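Local coordinates for protein ribonucleoside-diphosphate reductase subunit beta (Clostridium botulinum, PDB 6ZJK) that serves as the iron-carrying R2 subunit of a ribonucleotide reductase, its iron site probably generating the radical needed to reduce ribonucleoside diphosphates to deoxyribonucleotides, at residues Y146-V151 / K159-W164. Sequence-based numbering, arbitrary orientation.
Sequences YILDTV and KIYDQW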
loop_
_atom_site.group_PDB
_atom_site.type_symbol
_atom_site.label_atom_id
_atom_site.label_comp_id
_atom_site.label_asym_id
_atom_site.label_seq_id
_atom_site.Cartn_x
_atom_site.Cartn_y
_atom_site.Cartn_z
ATOM N N TYR A 146 -7.582 16.314 -7.402
ATOM C CA TYR A 146 -7.064 16.907 -8.595
ATOM C C TYR A 146 -8.172 17.461 -9.484
ATOM O O TYR A 146 -8.022 18.502 -10.016
ATOM C CB TYR A 146 -6.206 15.950 -9.373
ATOM C CG TYR A 146 -5.835 16.380 -10.745
ATOM C CD1 TYR A 146 -5.163 17.522 -10.970
ATOM C CD2 TYR A 146 -6.109 15.617 -11.815
ATOM C CE1 TYR A 146 -4.807 17.898 -12.213
ATOM C CE2 TYR A 146 -5.754 15.983 -13.070
ATOM C CZ TYR A 146 -5.111 17.136 -13.262
ATOM O OH TYR A 146 -4.753 17.501 -14.498
ATOM N N ILE A 147 -9.248 16.716 -9.678
ATOM C CA ILE A 147 -10.383 17.213 -10.474
ATOM C C ILE A 147 -10.959 18.490 -9.853
ATOM O O ILE A 147 -11.138 19.507 -10.534
ATOM C CB ILE A 147 -11.465 16.132 -10.638
ATOM C CG1 ILE A 147 -10.967 15.007 -11.556
ATOM C CG2 ILE A 147 -12.782 16.748 -11.178
ATOM C CD1 ILE A 147 -11.861 13.757 -11.584
ATOM N N LEU A 148 -11.273 18.442 -8.554
ATOM C CA LEU A 148 -12.007 19.527 -7.919
ATOM C C LEU A 148 -11.171 20.789 -7.799
ATOM O O LEU A 148 -11.708 21.905 -7.903
ATOM C CB LEU A 148 -12.536 19.080 -6.555
ATOM C CG LEU A 148 -13.580 17.962 -6.558
ATOM C CD1 LEU A 148 -13.970 17.724 -5.116
ATOM C CD2 LEU A 148 -14.847 18.308 -7.446
ATOM N N ASP A 149 -9.862 20.637 -7.530
ATOM C CA ASP A 149 -8.988 21.793 -7.406
ATOM C C ASP A 149 -8.729 22.435 -8.758
ATOM O O ASP A 149 -8.401 23.626 -8.817
ATOM C CB ASP A 149 -7.659 21.389 -6.747
ATOM C CG ASP A 149 -6.845 22.592 -6.287
ATOM O OD1 ASP A 149 -7.369 23.417 -5.493
ATOM O OD2 ASP A 149 -5.679 22.716 -6.712
ATOM N N THR A 150 -8.885 21.681 -9.849
ATOM C CA THR A 150 -8.572 22.246 -11.154
ATOM C C THR A 150 -9.779 22.872 -11.843
ATOM O O THR A 150 -9.652 23.968 -12.403
ATOM C CB THR A 150 -7.941 21.182 -12.051
ATOM O OG1 THR A 150 -6.750 20.722 -11.424
ATOM C CG2 THR A 150 -7.574 21.789 -13.390
ATOM N N VAL A 151 -10.969 22.254 -11.758
ATOM C CA VAL A 151 -12.097 22.776 -12.526
ATOM C C VAL A 151 -12.904 23.833 -11.784
ATOM O O VAL A 151 -13.734 24.500 -12.409
ATOM C CB VAL A 151 -13.074 21.664 -12.974
ATOM C CG1 VAL A 151 -12.322 20.512 -13.648
ATOM C CG2 VAL A 151 -13.896 21.145 -11.799
ATOM N N LYS A 159 -16.995 22.868 -0.556
ATOM C CA LYS A 159 -18.420 22.578 -0.460
ATOM C C LYS A 159 -18.739 21.182 -1.007
ATOM O O LYS A 159 -19.607 20.490 -0.472
ATOM C CB LYS A 159 -19.204 23.648 -1.217
ATOM C CG LYS A 159 -20.702 23.682 -0.929
ATOM C CD LYS A 159 -21.462 24.123 -2.175
ATOM C CE LYS A 159 -22.862 24.675 -1.856
ATOM N NZ LYS A 159 -23.481 25.469 -2.937
ATOM N N ILE A 160 -18.055 20.764 -2.078
ATOM C CA ILE A 160 -18.272 19.426 -2.635
ATOM C C ILE A 160 -17.684 18.356 -1.716
ATOM O O ILE A 160 -18.324 17.332 -1.454
ATOM C CB ILE A 160 -17.721 19.332 -4.066
ATOM C CG1 ILE A 160 -18.559 20.221 -4.999
ATOM C CG2 ILE A 160 -17.720 17.867 -4.559
ATOM C CD1 ILE A 160 -17.878 20.536 -6.308
ATOM N N TYR A 161 -16.454 18.577 -1.217
ATOM C CA TYR A 161 -15.899 17.726 -0.163
ATOM C C TYR A 161 -16.920 17.471 0.951
ATOM O O TYR A 161 -17.099 16.328 1.389
ATOM C CB TYR A 161 -14.656 18.366 0.463
ATOM C CG TYR A 161 -13.273 18.237 -0.181
ATOM C CD1 TYR A 161 -12.919 17.196 -1.036
ATOM C CD2 TYR A 161 -12.293 19.160 0.158
ATOM C CE1 TYR A 161 -11.598 17.121 -1.568
ATOM C CE2 TYR A 161 -11.024 19.111 -0.352
ATOM C CZ TYR A 161 -10.660 18.105 -1.203
ATOM O OH TYR A 161 -9.343 18.145 -1.642
ATOM N N ASP A 162 -17.596 18.526 1.429
ATOM C CA ASP A 162 -18.438 18.449 2.622
ATOM C C ASP A 162 -19.896 18.095 2.309
ATOM O O ASP A 162 -20.758 18.241 3.182
ATOM C CB ASP A 162 -18.410 19.778 3.386
ATOM C CG ASP A 162 -17.143 19.963 4.203
ATOM O OD1 ASP A 162 -16.538 18.957 4.620
ATOM O OD2 ASP A 162 -16.747 21.121 4.427
ATOM N N GLN A 163 -20.178 17.594 1.108
ATOM C CA GLN A 163 -21.587 17.416 0.782
ATOM C C GLN A 163 -22.264 16.427 1.731
ATOM O O GLN A 163 -23.433 16.612 2.103
ATOM C CB GLN A 163 -21.699 16.970 -0.678
ATOM C CG GLN A 163 -23.065 17.029 -1.274
ATOM C CD GLN A 163 -23.459 18.387 -1.807
ATOM O OE1 GLN A 163 -24.616 18.597 -2.154
ATOM N NE2 GLN A 163 -22.501 19.317 -1.883
ATOM N N TRP A 164 -21.526 15.481 2.328
ATOM C CA TRP A 164 -22.070 14.527 3.292
ATOM C C TRP A 164 -22.462 15.168 4.615
ATOM O O TRP A 164 -23.253 14.574 5.359
ATOM C CB TRP A 164 -21.059 13.394 3.561
ATOM C CG TRP A 164 -19.795 13.833 4.255
ATOM C CD1 TRP A 164 -18.671 14.343 3.669
ATOM C CD2 TRP A 164 -19.532 13.806 5.668
ATOM N NE1 TRP A 164 -17.723 14.637 4.628
ATOM C CE2 TRP A 164 -18.228 14.321 5.862
ATOM C CE3 TRP A 164 -20.275 13.410 6.788
ATOM C CZ2 TRP A 164 -17.652 14.435 7.124
ATOM C CZ3 TRP A 164 -19.703 13.525 8.041
ATOM C CH2 TRP A 164 -18.402 14.035 8.199
#
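Leu-148 and Ile-160 bring the C-terminal ends of two helices together, their CA atoms 8.2 Å apart, where consecutive helices of the all-helical R2 fold are joined by a short turn. The pair illustrates how a short helix (154-161) can pack back on the end of the long helix before it (124-151), which farther back supplies Glu-137 and His-140 to the iron site. No hydrogen bond crosses between 146-151 and 159-164; the union is apolar and buried. With CG of Leu-148 anti to its carbonyl carbon (chi1 -65°), the side chain heads for the shorter helix, and the two methyls at its end meet Ile-160. CD1 of Leu-148 lies 3.8 Å from Ile-160 CG2, while Leu-148 CD2 sits 3.9 Å from Ile-160 CD1 and close to CG2 as well. Phe-96 and Ile-100 of helix 90-118 extend this apolar patch. Beside it, the Tyr-161 ring comes back towards the long helix, and its OH hydrogen-bonds to Ser-145 and to the backbone N of Asn-52 of the second subunit, which places this region at the dimer interface. Leu-148 CD1 also touches the tyrosine ring obliquely, 4.2 Å from Tyr-161 CD1.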